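NegoA.19184.a (Neisseria gonorrhoeae, PDB 5UEB) is of unknown function, a hypothetical protein of the DUF4265 family built from two antiparallel beta sheets and two helices. Local coordinates at residues Thr78-Val84 against Leu137-Cys143. Numbering follows the deposited sequence.
Sequences TTINIVV and LSYREAC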
loop_
_atom_site.group_PDB
_atom_site.type_symbol
_atom_site.label_atom_id
_atom_site.label_comp_id
_atom_site.label_asym_id
_atom_site.label_seq_id
_atom_site.Cartn_x
_atom_site.Cartn_y
_atom_site.Cartn_z
ATOM N N THR B 78 0.967 15.682 -4.362
ATOM C CA THR B 78 -0.306 15.069 -4.722
ATOM C C THR B 78 -0.332 14.834 -6.228
ATOM O O THR B 78 0.166 15.662 -6.993
ATOM C CB THR B 78 -1.433 16.042 -4.340
ATOM O OG1 THR B 78 -1.538 16.112 -2.913
ATOM C CG2 THR B 78 -2.777 15.624 -4.921
ATOM N N THR B 79 -0.888 13.694 -6.655
ATOM C CA THR B 79 -1.065 13.364 -8.070
ATOM C C THR B 79 -2.555 13.284 -8.381
ATOM O O THR B 79 -3.274 12.507 -7.748
ATOM C CB THR B 79 -0.417 12.017 -8.395
ATOM O OG1 THR B 79 0.940 12.004 -7.940
ATOM C CG2 THR B 79 -0.450 11.739 -9.916
ATOM N N ILE B 80 -3.009 14.076 -9.357
ATOM C CA ILE B 80 -4.407 14.128 -9.781
ATOM C C ILE B 80 -4.450 13.744 -11.253
ATOM O O ILE B 80 -3.718 14.323 -12.063
ATOM C CB ILE B 80 -4.999 15.540 -9.587
ATOM C CG1 ILE B 80 -4.852 16.016 -8.131
ATOM C CG2 ILE B 80 -6.461 15.567 -10.051
ATOM C CD1 ILE B 80 -5.574 15.158 -7.110
ATOM N N ASN B 81 -5.299 12.771 -11.600
ATOM C CA ASN B 81 -5.527 12.378 -12.991
ATOM C C ASN B 81 -6.757 13.124 -13.491
ATOM O O ASN B 81 -7.771 13.182 -12.790
ATOM C CB ASN B 81 -5.825 10.884 -13.128
ATOM C CG ASN B 81 -4.791 9.971 -12.469
ATOM O OD1 ASN B 81 -5.151 8.917 -11.950
ATOM N ND2 ASN B 81 -3.505 10.337 -12.529
ATOM N N ILE B 82 -6.679 13.685 -14.697
ATOM C CA ILE B 82 -7.787 14.458 -15.264
ATOM C C ILE B 82 -7.983 14.018 -16.704
ATOM O O ILE B 82 -7.028 14.006 -17.487
ATOM C CB ILE B 82 -7.525 15.978 -15.241
ATOM C CG1 ILE B 82 -7.108 16.451 -13.844
ATOM C CG2 ILE B 82 -8.763 16.734 -15.768
ATOM C CD1 ILE B 82 -6.730 17.932 -13.783
ATOM N N VAL B 83 -9.221 13.701 -17.069
ATOM C CA VAL B 83 -9.548 13.368 -18.451
ATOM C C VAL B 83 -10.676 14.281 -18.908
ATOM O O VAL B 83 -11.586 14.591 -18.129
ATOM C CB VAL B 83 -9.898 11.876 -18.610
ATOM C CG1 VAL B 83 -11.125 11.531 -17.837
ATOM C CG2 VAL B 83 -10.089 11.527 -20.079
ATOM N N VAL B 84 -10.604 14.741 -20.160
ATOM C CA VAL B 84 -11.586 15.676 -20.697
ATOM C C VAL B 84 -12.205 15.121 -21.973
ATOM O O VAL B 84 -11.664 14.229 -22.637
ATOM C CB VAL B 84 -11.034 17.104 -20.928
ATOM C CG1 VAL B 84 -10.650 17.740 -19.614
ATOM C CG2 VAL B 84 -9.843 17.072 -21.878
ATOM N N LEU B 137 -15.379 16.838 -17.871
ATOM C CA LEU B 137 -14.182 16.152 -17.412
ATOM C C LEU B 137 -14.519 15.228 -16.256
ATOM O O LEU B 137 -15.584 15.320 -15.639
ATOM C CB LEU B 137 -13.042 17.110 -17.011
ATOM C CG LEU B 137 -13.058 17.963 -15.733
ATOM C CD1 LEU B 137 -12.883 17.211 -14.409
ATOM C CD2 LEU B 137 -11.998 19.060 -15.844
ATOM N N SER B 138 -13.578 14.327 -15.987
ATOM C CA SER B 138 -13.563 13.491 -14.797
ATOM C C SER B 138 -12.169 13.555 -14.192
ATOM O O SER B 138 -11.182 13.769 -14.906
ATOM C CB SER B 138 -13.882 12.028 -15.132
ATOM O OG SER B 138 -15.180 11.905 -15.675
ATOM N N TYR B 139 -12.088 13.359 -12.882
ATOM C CA TYR B 139 -10.792 13.409 -12.234
ATOM C C TYR B 139 -10.719 12.370 -11.131
ATOM O O TYR B 139 -11.735 11.893 -10.615
ATOM C CB TYR B 139 -10.458 14.822 -11.714
ATOM C CG TYR B 139 -11.205 15.260 -10.467
ATOM C CD1 TYR B 139 -12.495 15.778 -10.544
ATOM C CD2 TYR B 139 -10.613 15.164 -9.211
ATOM C CE1 TYR B 139 -13.174 16.182 -9.401
ATOM C CE2 TYR B 139 -11.284 15.566 -8.062
ATOM C CZ TYR B 139 -12.553 16.082 -8.161
ATOM O OH TYR B 139 -13.217 16.475 -7.015
ATOM N N ARG B 140 -9.484 12.021 -10.784
ATOM C CA ARG B 140 -9.209 11.030 -9.762
ATOM C C ARG B 140 -8.062 11.518 -8.887
ATOM O O ARG B 140 -7.062 12.048 -9.388
ATOM C CB ARG B 140 -8.827 9.701 -10.430
ATOM C CG ARG B 140 -8.382 8.624 -9.486
ATOM C CD ARG B 140 -8.446 7.275 -10.185
ATOM N NE ARG B 140 -9.815 6.918 -10.538
ATOM C CZ ARG B 140 -10.624 6.207 -9.758
ATOM N NH1 ARG B 140 -10.200 5.772 -8.577
ATOM N NH2 ARG B 140 -11.855 5.931 -10.161
ATOM N N GLU B 141 -8.214 11.330 -7.579
ATOM C CA GLU B 141 -7.140 11.580 -6.618
ATOM C C GLU B 141 -6.250 10.347 -6.569
ATOM O O GLU B 141 -6.437 9.444 -5.751
ATOM C CB GLU B 141 -7.723 11.939 -5.255
ATOM C CG GLU B 141 -8.494 13.241 -5.336
ATOM C CD GLU B 141 -9.253 13.601 -4.073
ATOM O OE1 GLU B 141 -9.628 14.785 -3.959
ATOM O OE2 GLU B 141 -9.487 12.725 -3.205
ATOM N N ALA B 142 -5.271 10.307 -7.482
ATOM C CA ALA B 142 -4.415 9.132 -7.592
ATOM C C ALA B 142 -3.532 8.978 -6.365
ATOM O O ALA B 142 -3.309 7.857 -5.888
ATOM C CB ALA B 142 -3.570 9.232 -8.860
ATOM N N CYS B 143 -3.022 10.093 -5.836
ATOM C CA CYS B 143 -2.156 10.054 -4.662
ATOM C C CYS B 143 -2.380 11.357 -3.908
ATOM O O CYS B 143 -2.062 12.424 -4.438
ATOM C CB CYS B 143 -0.695 9.935 -5.101
ATOM S SG CYS B 143 0.502 9.843 -3.757
#
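Asn81 and Arg140 exchange two backbone hydrogen bonds, each 2.9 Å, from Asn81 N to Arg140 O and from Arg140 N to Asn81 O, and Val83 does the same with Ser138. These antiparallel strands illustrate how a regular pairing absorbs one extra residue. At the C-terminal end of 137-143, Ala142 and Cys143 both face Thr79, a classic beta bulge that shares Ala142 with the inverse gamma turn centred on Glu141; Cys143 N still reaches Thr79 O at 3.1 Å, and Thr79 N reaches Cys143 O at 2.8 Å. At the bulge the Ala142 methyl rests obliquely against one face of the Asn81 amide, CB 3.5 Å from OD1. On the opposite face of the sheet, Leu137 CB lies 3.6 Å from Val84 CG1, while its CD2 meets Ile82 CG2 at 4.0 Å. With CG set between backbone N and carbonyl carbon (chi1 74°), the Tyr139 ring leads away from 78-84, yet Ile80 CG2 approaches it obliquely. Farther out, Asn129 OD1 and Lys125 NZ of helix 122-133 bind Tyr139 OH and, by a salt bridge, Glu141 OE1; Tyr120 OH, from the preceding loop, hydrogen-bonds the same carboxylate oxygen. Apolar groups thus meet the helix, Ile82 and Tyr139 on Leu128, while polar ends bond outside the strand pair.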